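Local coordinates for protein sorting nexin-3 (Saccharomyces cerevisiae S288C, PDB 1OCU) that binds phosphatidylinositol 3-phosphate and works in the retrieval machinery that keeps late Golgi membrane proteins in place, at residues G55-Y60 with R79-D84; F71-S76 with F154-K159; V104-L109 with N132-S137. All coordinates share one frame; numbering follows the deposited sequence.

Interaction 1: G55-Y60 with R79-D84; sequences GMFTDY and RRRYSD. With PIB (2-(butanoyloxy)-1-{[(hydroxy{[2,3,4,6-tetrahydroxy-5-(phosphonooxy)cyclohexyl]oxy}phosphoryl)oxy]methyl}ethyl butanoate), chain C.
Arg81, the N-cap residue of helix 82-89, reaches across to Phe57 and to the bound phosphoinositide. Its CB lies 3.4 Å from O33 of the lipid 3-phosphate. CG and CD pass between this oxygen and the ring atom CD1 of Phe57. NE then sits over the ring face, 3.3 Å from Phe57 CD1. CZ follows, and NH1 ends above Phe57 CD2. The guanidinium therefore lies flat on the ring, planes 13° apart, in a cation-pi stack. NH2 points off the stack and makes a weak hydrogen bond to O32 of the lipid. Ser83 grips O33 with both its backbone N and OG, the latter at 2.7 Å. Both Arg81 and Ser83 are experimentally known binding residues, and the site is the phosphate pocket of the PX domain. Further along the strand pair, Arg79 holds Asp59 side-on. Its NE and NH2, the latter at 2.8 Å, both reach Asp59 OD2 from one face of the carboxylate. His46 NE2 also bonds Asp59 OD2. A leucine in place of Arg79 would remove both donors and would probably leave the Asp59 carboxylate short of counter-charge and freer to turn. Tyr60 and Arg80 form an antiparallel hydrogen-bonded pair. The contact joins hairpin strands 57-66 and 75-81 just where helix 82-89 begins. Strand 36-46 flanks the hairpin, and helix 121-139 packs on Tyr60 through Ile124, Arg127 and Leu131.

Interaction 2: F71-S76 with F154-K159; sequences FHKRVS and FIEAEK
Glu156 OE1 accepts the backbone N-H of His72 at 2.8 Å. The bond is nearly straight, 160° at the hydrogen, and uses the syn lone pair of the oxygen. Glu156 is the last residue of helix 149-156. Its CG stands beside the backbone N, chi1 -70°, and the chain beyond is extended, which carries the carboxylate to the loop before strand 75-81. The contact thus joins the loop entering this strand of the PX-domain sheet to the C-terminal end of the helix, away from the lipid site. The same oxygen also lies 3.4 Å from Phe71 CB. The second oxygen, Glu156 OE2, lies tightly at the edge of the His72 ring, near its plane. The carboxylate and imidazole planes are turned 55° apart. Lys73 slides past the glutamate in the opposite direction, with Lys73 CE near Glu156 CG. The ammonium does not reach the carboxylate: Lys73 NZ is 6.2 Å from Glu156 OE2. Deeper in, the Phe71 ring presents its edge to Ile155, with Phe71 CE2 3.8 Å from Ile155 CD1. Leu151 and Val152 of the same helix also touch this ring. A water bonds to Ser76 OG and lies 2.9 Å from Ile155 O, so it probably bridges the start of the strand and the helix end. The Phe71-Ile155 contact is apolar, while the buried Ser76 hydroxyl has a water beside it. One carboxylate oxygen holds the backbone N-H of His72. At its distance the Lys73 charge may slightly favour the ionised glutamate.

Interaction 3: V104-L109 with N132-S137; sequences VMVPHL and NTWMQS
Trp134 has its CG anti to the backbone N, chi1 -172°, and its ring turned at chi2 85°, which swings the indole off helix 121-139 onto the loop 104-109. Leu109 has CG beside its backbone N, and this brings a methyl down over the indole. Leu109 CD2 sits over the face of the six-membered ring, 3.5 Å from its centroid, a CH-pi contact. The nearest ring atom is Trp134 CD2, 3.4 Å from Leu109 CD2. At the ring edge, Trp134 NE1 donates to Pro107 O at 2.7 Å. This bond is close to straight, 169° at the hydrogen. The carbonyl oxygen lies in the indole plane, but the N-H comes from above the carbonyl plane. Pro107 O also accepts from Arg89 NE, so two donors hold it. Pro107 CG packs 3.8 Å from Trp134 CD1. Val106 CG1 touches the indole at Trp134 CZ2, 3.9 Å away. The tryptophan thereby ties the loop to the long helix. The loop carries a Pro-X-X-Pro sequence that begins at Pro107, consistent with the proline-rich loop of PX domains. Phe88 of helix 82-89 also touches the indole. The same helix meets Leu109 through Tyr82 and Phe85, while Ile93 of helix 93-98 packs on Val106.

In the fold
The three contacts lie about 18 Å apart, centre to centre, within one PX domain. Interactions 1 and 2 share strand 75-81 and alternate along the chain. They meet where Arg80 hydrogen-bonds Ala157 O, so the segment after helix 149-156 is tied to the sheet. Interaction 3 is nested inside the loop closed by interaction 2, and comes after interaction 1. It touches interaction 1 where Tyr82 OH meets Leu109 CB, and interaction 2 where Phe154 meets Met135. Interaction 2 ties the sheet to helix 149-156, while interaction 3 ties a loop to helix 121-139. Interaction 1 holds part of the lipid site. Interaction 3 anchors the loop that leads on to Lys112, another lipid-binding residue.

Interaction 1: G55-Y60 with R79-D84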
loop_
_atom_site.group_PDB
_atom_site.type_symbol
_atom_site.label_atom_id
_atom_site.label_comp_id
_atom_site.label_asym_id
_atom_site.label_seq_id
_atom_site.Cartn_x
_atom_site.Cartn_y
_atom_site.Cartn_z
ATOM N N GLY A 55 -1.373 16.444 -15.012
ATOM C CA GLY A 55 -1.097 15.787 -13.746
ATOM C C GLY A 55 -2.241 14.939 -13.217
ATOM O O GLY A 55 -2.184 14.444 -12.087
ATOM N N MET A 56 -3.284 14.775 -14.027
ATOM C CA MET A 56 -4.440 13.972 -13.644
ATOM C C MET A 56 -3.962 12.603 -13.154
ATOM O O MET A 56 -3.127 11.962 -13.794
ATOM C CB MET A 56 -5.382 13.810 -14.841
ATOM C CG MET A 56 -6.593 12.956 -14.556
ATOM S SD MET A 56 -7.786 12.978 -15.898
ATOM C CE MET A 56 -6.761 12.533 -17.257
ATOM N N PHE A 57 -4.503 12.147 -12.028
ATOM C CA PHE A 57 -4.063 10.872 -11.479
ATOM C C PHE A 57 -5.079 10.200 -10.564
ATOM O O PHE A 57 -5.991 10.841 -10.047
ATOM C CB PHE A 57 -2.756 11.079 -10.699
ATOM C CG PHE A 57 -2.945 11.752 -9.357
ATOM C CD1 PHE A 57 -3.164 10.994 -8.208
ATOM C CD2 PHE A 57 -2.901 13.140 -9.245
ATOM C CE1 PHE A 57 -3.332 11.605 -6.966
ATOM C CE2 PHE A 57 -3.067 13.767 -8.008
ATOM C CZ PHE A 57 -3.283 13.001 -6.863
ATOM N N THR A 58 -4.897 8.900 -10.363
ATOM C CA THR A 58 -5.770 8.126 -9.495
ATOM C C THR A 58 -5.009 7.659 -8.248
ATOM O O THR A 58 -3.846 7.258 -8.333
ATOM C CB THR A 58 -6.288 6.858 -10.207
ATOM O OG1 THR A 58 -6.928 7.214 -11.436
ATOM C CG2 THR A 58 -7.280 6.123 -9.316
ATOM N N ASP A 59 -5.649 7.723 -7.090
ATOM C CA ASP A 59 -5.011 7.217 -5.887
ATOM C C ASP A 59 -6.005 6.311 -5.190
ATOM O O ASP A 59 -7.197 6.339 -5.494
ATOM C CB ASP A 59 -4.499 8.347 -4.972
ATOM C CG ASP A 59 -5.590 9.244 -4.446
ATOM O OD1 ASP A 59 -5.232 10.291 -3.873
ATOM O OD2 ASP A 59 -6.790 8.923 -4.580
ATOM N N TYR A 60 -5.513 5.487 -4.276
ATOM C CA TYR A 60 -6.373 4.543 -3.581
ATOM C C TYR A 60 -6.220 4.681 -2.082
ATOM O O TYR A 60 -5.176 5.127 -1.589
ATOM C CB TYR A 60 -6.009 3.113 -4.001
ATOM C CG TYR A 60 -5.942 2.921 -5.495
ATOM C CD1 TYR A 60 -4.925 3.506 -6.245
ATOM C CD2 TYR A 60 -6.936 2.214 -6.167
ATOM C CE1 TYR A 60 -4.902 3.405 -7.633
ATOM C CE2 TYR A 60 -6.928 2.102 -7.556
ATOM C CZ TYR A 60 -5.911 2.705 -8.285
ATOM O OH TYR A 60 -5.923 2.637 -9.662
ATOM N N ARG A 79 -3.943 7.454 1.611
ATOM C CA ARG A 79 -4.230 7.318 0.199
ATOM C C ARG A 79 -2.898 7.218 -0.521
ATOM O O ARG A 79 -1.936 7.905 -0.166
ATOM C CB ARG A 79 -5.059 8.514 -0.302
ATOM C CG ARG A 79 -6.463 8.627 0.349
ATOM C CD ARG A 79 -7.402 9.537 -0.461
ATOM N NE ARG A 79 -7.691 8.942 -1.763
ATOM C CZ ARG A 79 -8.641 8.037 -1.984
ATOM N NH1 ARG A 79 -9.422 7.630 -0.993
ATOM N NH2 ARG A 79 -8.771 7.495 -3.194
ATOM N N ARG A 80 -2.837 6.345 -1.519
ATOM C CA ARG A 80 -1.607 6.139 -2.256
ATOM C C ARG A 80 -1.830 5.974 -3.756
ATOM O O ARG A 80 -2.834 5.409 -4.196
ATOM C CB ARG A 80 -0.883 4.897 -1.716
ATOM C CG ARG A 80 -0.453 4.974 -0.246
ATOM C CD ARG A 80 0.780 5.836 -0.081
ATOM N NE ARG A 80 1.358 5.751 1.257
ATOM C CZ ARG A 80 1.056 6.547 2.280
ATOM N NH1 ARG A 80 0.167 7.516 2.137
ATOM N NH2 ARG A 80 1.657 6.372 3.452
ATOM N N ARG A 81 -0.864 6.472 -4.520
ATOM C CA ARG A 81 -0.840 6.395 -5.973
ATOM C C ARG A 81 -0.151 5.092 -6.343
ATOM O O ARG A 81 0.641 4.566 -5.562
ATOM C CB ARG A 81 0.035 7.498 -6.550
ATOM C CG ARG A 81 -0.576 8.822 -6.816
ATOM C CD ARG A 81 0.164 9.358 -8.032
ATOM N NE ARG A 81 0.147 10.803 -8.120
ATOM C CZ ARG A 81 0.556 11.480 -9.181
ATOM N NH1 ARG A 81 0.503 12.799 -9.161
ATOM N NH2 ARG A 81 1.000 10.839 -10.255
ATOM N N TYR A 82 -0.392 4.613 -7.561
ATOM C CA TYR A 82 0.239 3.384 -8.007
ATOM C C TYR A 82 1.757 3.536 -7.985
ATOM O O TYR A 82 2.469 2.628 -7.583
ATOM C CB TYR A 82 -0.233 3.009 -9.417
ATOM C CG TYR A 82 0.413 1.750 -9.946
ATOM C CD1 TYR A 82 1.607 1.798 -10.661
ATOM C CD2 TYR A 82 -0.151 0.500 -9.695
ATOM C CE1 TYR A 82 2.228 0.628 -11.113
ATOM C CE2 TYR A 82 0.462 -0.672 -10.139
ATOM C CZ TYR A 82 1.647 -0.603 -10.843
ATOM O OH TYR A 82 2.259 -1.769 -11.255
ATOM N N SER A 83 2.256 4.686 -8.422
ATOM C CA SER A 83 3.702 4.909 -8.415
ATOM C C SER A 83 4.207 4.952 -6.973
ATOM O O SER A 83 5.382 4.717 -6.730
ATOM C CB SER A 83 4.067 6.213 -9.138
ATOM O OG SER A 83 3.380 7.306 -8.558
ATOM N N ASP A 84 3.332 5.280 -6.023
ATOM C CA ASP A 84 3.745 5.270 -4.621
ATOM C C ASP A 84 4.043 3.800 -4.287
ATOM O O ASP A 84 5.076 3.492 -3.695
ATOM C CB ASP A 84 2.638 5.785 -3.692
ATOM C CG ASP A 84 2.500 7.298 -3.705
ATOM O OD1 ASP A 84 3.480 8.001 -4.037
ATOM O OD2 ASP A 84 1.404 7.788 -3.356
HETATM C C1 PIB C . 3.148 4.792 -15.107
HETATM C C2 PIB C . 3.014 5.205 -13.618
HETATM C C3 PIB C . 1.555 5.589 -13.335
HETATM C C4 PIB C . 0.567 4.391 -13.693
HETATM C C5 PIB C . 0.701 4.055 -15.212
HETATM C C6 PIB C . 2.191 3.611 -15.473
HETATM O O1 PIB C . 4.515 4.433 -15.332
HETATM O O2 PIB C . 3.394 4.110 -12.801
HETATM O O3 PIB C . 1.544 5.963 -11.953
HETATM O O4 PIB C . -0.785 4.782 -13.443
HETATM O O5 PIB C . -0.168 2.985 -15.546
HETATM O O6 PIB C . 2.355 3.286 -16.850
HETATM P P1 PIB C . 5.571 5.346 -16.083
HETATM O O11 PIB C . 7.016 4.849 -15.642
HETATM O O12 PIB C . 5.364 6.860 -15.717
HETATM O O13 PIB C . 5.359 5.114 -17.681
HETATM P P3 PIB C . 0.572 7.055 -11.315
HETATM O O31 PIB C . -0.912 6.548 -11.425
HETATM O O32 PIB C . 0.761 8.400 -12.128
HETATM O O33 PIB C . 0.947 7.173 -9.791
HETATM C C7 PIB C . 4.333 5.770 -18.421
HETATM C C8 PIB C . 4.829 5.817 -19.861
#

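Interaction 2: F71-S76 with F154-K159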
loop_
_atom_site.group_PDB
_atom_site.type_symbol
_atom_site.label_atom_id
_atom_site.label_comp_id
_atom_site.label_asym_id
_atom_site.label_seq_id
_atom_site.Cartn_x
_atom_site.Cartn_y
_atom_site.Cartn_z
ATOM N N PHE A 71 3.565 -0.920 14.866
ATOM C CA PHE A 71 2.663 0.180 14.546
ATOM C C PHE A 71 2.418 1.144 15.707
ATOM O O PHE A 71 2.524 0.770 16.875
ATOM C CB PHE A 71 1.354 -0.399 14.014
ATOM C CG PHE A 71 1.509 -1.102 12.692
ATOM C CD1 PHE A 71 2.210 -2.298 12.604
ATOM C CD2 PHE A 71 1.005 -0.533 11.521
ATOM C CE1 PHE A 71 2.417 -2.922 11.374
ATOM C CE2 PHE A 71 1.206 -1.148 10.284
ATOM C CZ PHE A 71 1.918 -2.350 10.211
ATOM N N HIS A 72 2.080 2.386 15.367
ATOM C CA HIS A 72 1.878 3.440 16.349
ATOM C C HIS A 72 0.433 3.815 16.663
ATOM O O HIS A 72 0.186 4.661 17.525
ATOM C CB HIS A 72 2.666 4.666 15.895
ATOM C CG HIS A 72 4.075 4.346 15.497
ATOM N ND1 HIS A 72 5.032 3.938 16.403
ATOM C CD2 HIS A 72 4.673 4.321 14.282
ATOM C CE1 HIS A 72 6.159 3.677 15.765
ATOM N NE2 HIS A 72 5.968 3.900 14.476
ATOM N N LYS A 73 -0.512 3.198 15.961
ATOM C CA LYS A 73 -1.932 3.430 16.194
ATOM C C LYS A 73 -2.717 2.215 15.713
ATOM O O LYS A 73 -2.208 1.404 14.943
ATOM C CB LYS A 73 -2.408 4.707 15.499
ATOM C CG LYS A 73 -1.972 4.858 14.051
ATOM C CD LYS A 73 -2.446 6.190 13.479
ATOM C CE LYS A 73 -1.890 6.412 12.074
ATOM N NZ LYS A 73 -2.442 7.642 11.429
ATOM N N ARG A 74 -3.946 2.072 16.187
ATOM C CA ARG A 74 -4.766 0.929 15.811
ATOM C C ARG A 74 -5.297 1.019 14.382
ATOM O O ARG A 74 -5.206 0.058 13.613
ATOM C CB ARG A 74 -5.946 0.788 16.786
ATOM C CG ARG A 74 -6.808 -0.464 16.570
ATOM C CD ARG A 74 -8.089 -0.390 17.390
ATOM N NE ARG A 74 -8.927 -1.583 17.279
ATOM C CZ ARG A 74 -8.626 -2.771 17.800
ATOM N NH1 ARG A 74 -7.491 -2.944 18.474
ATOM N NH2 ARG A 74 -9.470 -3.788 17.659
ATOM N N VAL A 75 -5.847 2.176 14.031
ATOM C CA VAL A 75 -6.423 2.374 12.711
ATOM C C VAL A 75 -5.746 3.455 11.894
ATOM O O VAL A 75 -5.685 4.612 12.306
ATOM C CB VAL A 75 -7.915 2.757 12.806
ATOM C CG1 VAL A 75 -8.488 2.964 11.397
ATOM C CG2 VAL A 75 -8.688 1.675 13.553
ATOM N N SER A 76 -5.252 3.083 10.723
ATOM C CA SER A 76 -4.621 4.061 9.853
ATOM C C SER A 76 -5.329 4.072 8.501
ATOM O O SER A 76 -5.661 3.023 7.950
ATOM C CB SER A 76 -3.144 3.733 9.664
ATOM O OG SER A 76 -3.007 2.526 8.941
ATOM N N PHE A 154 4.689 3.150 5.135
ATOM C CA PHE A 154 3.794 3.161 3.983
ATOM C C PHE A 154 2.337 3.150 4.416
ATOM O O PHE A 154 1.499 3.815 3.808
ATOM C CB PHE A 154 4.058 1.952 3.083
ATOM C CG PHE A 154 3.350 2.015 1.754
ATOM C CD1 PHE A 154 3.702 2.974 0.808
ATOM C CD2 PHE A 154 2.320 1.123 1.453
ATOM C CE1 PHE A 154 3.044 3.047 -0.423
ATOM C CE2 PHE A 154 1.656 1.187 0.228
ATOM C CZ PHE A 154 2.018 2.154 -0.716
ATOM N N ILE A 155 2.045 2.411 5.484
ATOM C CA ILE A 155 0.686 2.281 6.000
ATOM C C ILE A 155 0.217 3.419 6.889
ATOM O O ILE A 155 -0.983 3.683 6.975
ATOM C CB ILE A 155 0.526 0.963 6.801
ATOM C CG1 ILE A 155 0.621 -0.232 5.853
ATOM C CG2 ILE A 155 -0.800 0.948 7.563
ATOM C CD1 ILE A 155 0.509 -1.576 6.548
ATOM N N GLU A 156 1.149 4.118 7.527
ATOM C CA GLU A 156 0.759 5.173 8.458
ATOM C C GLU A 156 0.915 6.643 8.092
ATOM O O GLU A 156 0.077 7.457 8.470
ATOM C CB GLU A 156 1.461 4.937 9.797
ATOM C CG GLU A 156 0.942 3.739 10.558
ATOM C CD GLU A 156 1.636 3.552 11.897
ATOM O OE1 GLU A 156 1.154 2.725 12.704
ATOM O OE2 GLU A 156 2.662 4.227 12.141
ATOM N N ALA A 157 1.987 6.986 7.386
ATOM C CA ALA A 157 2.256 8.373 7.014
ATOM C C ALA A 157 1.194 8.982 6.110
ATOM O O ALA A 157 0.623 8.305 5.258
ATOM C CB ALA A 157 3.618 8.468 6.344
ATOM N N GLU A 158 0.928 10.269 6.303
ATOM C CA GLU A 158 -0.057 10.973 5.487
ATOM C C GLU A 158 0.413 10.903 4.037
ATOM O O GLU A 158 -0.342 10.532 3.141
ATOM C CB GLU A 158 -0.164 12.435 5.927
ATOM C CG GLU A 158 -1.124 13.266 5.092
ATOM C CD GLU A 158 -0.989 14.759 5.354
ATOM O OE1 GLU A 158 0.067 15.343 5.006
ATOM O OE2 GLU A 158 -1.941 15.348 5.913
ATOM N N LYS A 159 1.669 11.265 3.819
ATOM C CA LYS A 159 2.252 11.227 2.491
ATOM C C LYS A 159 3.482 10.348 2.583
ATOM O O LYS A 159 4.251 10.449 3.538
ATOM C CB LYS A 159 2.653 12.633 2.034
ATOM C CG LYS A 159 1.473 13.579 1.794
ATOM C CD LYS A 159 1.049 13.629 0.321
ATOM C CE LYS A 159 2.083 14.371 -0.539
ATOM N NZ LYS A 159 1.683 14.503 -1.974
HETATM O O HOH W 1 -3.261 2.158 6.164
#

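Interaction 3: V104-L109 with N132-S137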
loop_
_atom_site.group_PDB
_atom_site.type_symbol
_atom_site.label_atom_id
_atom_site.label_comp_id
_atom_site.label_asym_id
_atom_site.label_seq_id
_atom_site.Cartn_x
_atom_site.Cartn_y
_atom_site.Cartn_z
ATOM N N VAL A 104 13.991 -13.996 1.221
ATOM C CA VAL A 104 12.573 -13.636 1.247
ATOM C C VAL A 104 12.264 -12.800 -0.000
ATOM O O VAL A 104 13.031 -11.913 -0.373
ATOM C CB VAL A 104 12.209 -12.851 2.528
ATOM C CG1 VAL A 104 13.237 -11.800 2.795
ATOM C CG2 VAL A 104 10.836 -12.217 2.384
ATOM N N MET A 105 11.141 -13.093 -0.643
ATOM C CA MET A 105 10.776 -12.396 -1.864
ATOM C C MET A 105 9.469 -11.615 -1.827
ATOM O O MET A 105 8.508 -12.001 -1.167
ATOM C CB MET A 105 10.740 -13.397 -3.015
ATOM C CG MET A 105 12.026 -14.192 -3.156
ATOM S SD MET A 105 11.991 -15.326 -4.553
ATOM C CE MET A 105 13.076 -14.506 -5.686
ATOM N N VAL A 106 9.449 -10.502 -2.553
ATOM C CA VAL A 106 8.271 -9.651 -2.636
ATOM C C VAL A 106 7.646 -9.850 -4.003
ATOM O O VAL A 106 8.314 -9.690 -5.021
ATOM C CB VAL A 106 8.644 -8.164 -2.475
ATOM C CG1 VAL A 106 7.399 -7.292 -2.613
ATOM C CG2 VAL A 106 9.314 -7.940 -1.129
ATOM N N PRO A 107 6.358 -10.218 -4.048
ATOM C CA PRO A 107 5.714 -10.419 -5.352
ATOM C C PRO A 107 5.692 -9.104 -6.122
ATOM O O PRO A 107 5.668 -8.036 -5.509
ATOM C CB PRO A 107 4.306 -10.894 -4.975
ATOM C CG PRO A 107 4.055 -10.216 -3.659
ATOM C CD PRO A 107 5.389 -10.376 -2.947
ATOM N N HIS A 108 5.714 -9.165 -7.454
ATOM C CA HIS A 108 5.668 -7.926 -8.221
ATOM C C HIS A 108 4.259 -7.361 -8.196
ATOM O O HIS A 108 3.288 -8.084 -7.958
ATOM C CB HIS A 108 6.131 -8.129 -9.668
ATOM C CG HIS A 108 5.916 -9.512 -10.188
ATOM N ND1 HIS A 108 6.952 -10.402 -10.371
ATOM C CD2 HIS A 108 4.787 -10.161 -10.554
ATOM C CE1 HIS A 108 6.468 -11.544 -10.831
ATOM N NE2 HIS A 108 5.158 -11.424 -10.950
ATOM N N LEU A 109 4.162 -6.057 -8.414
ATOM C CA LEU A 109 2.885 -5.360 -8.411
ATOM C C LEU A 109 2.090 -5.709 -9.661
ATOM O O LEU A 109 2.656 -6.195 -10.629
ATOM C CB LEU A 109 3.135 -3.852 -8.342
ATOM C CG LEU A 109 3.557 -3.322 -6.976
ATOM C CD1 LEU A 109 4.251 -1.984 -7.129
ATOM C CD2 LEU A 109 2.331 -3.202 -6.093
ATOM N N ASN A 132 -5.040 -4.517 -3.667
ATOM C CA ASN A 132 -5.601 -5.056 -2.436
ATOM C C ASN A 132 -4.916 -6.381 -2.093
ATOM O O ASN A 132 -4.404 -6.563 -0.984
ATOM C CB ASN A 132 -7.109 -5.277 -2.588
ATOM C CG ASN A 132 -7.783 -5.683 -1.278
ATOM O OD1 ASN A 132 -7.753 -4.942 -0.295
ATOM N ND2 ASN A 132 -8.394 -6.866 -1.264
ATOM N N THR A 133 -4.901 -7.294 -3.056
ATOM C CA THR A 133 -4.293 -8.609 -2.888
ATOM C C THR A 133 -2.812 -8.498 -2.574
ATOM O O THR A 133 -2.298 -9.168 -1.680
ATOM C CB THR A 133 -4.467 -9.464 -4.176
ATOM O OG1 THR A 133 -5.862 -9.715 -4.389
ATOM C CG2 THR A 133 -3.725 -10.801 -4.059
ATOM N N TRP A 134 -2.127 -7.650 -3.327
ATOM C CA TRP A 134 -0.699 -7.448 -3.135
ATOM C C TRP A 134 -0.392 -6.933 -1.723
ATOM O O TRP A 134 0.504 -7.439 -1.056
ATOM C CB TRP A 134 -0.180 -6.448 -4.171
ATOM C CG TRP A 134 1.307 -6.313 -4.200
ATOM C CD1 TRP A 134 2.183 -7.091 -4.883
ATOM C CD2 TRP A 134 2.090 -5.343 -3.494
ATOM N NE1 TRP A 134 3.475 -6.668 -4.652
ATOM C CE2 TRP A 134 3.443 -5.595 -3.800
ATOM C CE3 TRP A 134 1.774 -4.280 -2.632
ATOM C CZ2 TRP A 134 4.490 -4.827 -3.275
ATOM C CZ3 TRP A 134 2.815 -3.513 -2.110
ATOM C CH2 TRP A 134 4.158 -3.792 -2.436
ATOM N N MET A 135 -1.150 -5.936 -1.276
ATOM C CA MET A 135 -0.952 -5.323 0.032
ATOM C C MET A 135 -1.210 -6.293 1.189
ATOM O O MET A 135 -0.442 -6.325 2.156
ATOM C CB MET A 135 -1.853 -4.088 0.161
ATOM C CG MET A 135 -1.489 -3.111 1.282
ATOM S SD MET A 135 0.159 -2.365 1.072
ATOM C CE MET A 135 1.037 -3.080 2.492
ATOM N N GLN A 136 -2.280 -7.080 1.097
ATOM C CA GLN A 136 -2.590 -8.039 2.158
ATOM C C GLN A 136 -1.502 -9.104 2.265
ATOM O O GLN A 136 -1.181 -9.573 3.358
ATOM C CB GLN A 136 -3.952 -8.697 1.913
ATOM C CG GLN A 136 -5.094 -7.690 1.921
ATOM C CD GLN A 136 -6.450 -8.313 1.664
ATOM O OE1 GLN A 136 -6.565 -9.299 0.936
ATOM N NE2 GLN A 136 -7.492 -7.718 2.234
ATOM N N SER A 137 -0.924 -9.475 1.129
ATOM C CA SER A 137 0.131 -10.473 1.118
ATOM C C SER A 137 1.415 -9.929 1.733
ATOM O O SER A 137 2.056 -10.586 2.553
ATOM C CB SER A 137 0.397 -10.938 -0.312
ATOM O OG SER A 137 1.675 -11.542 -0.407
#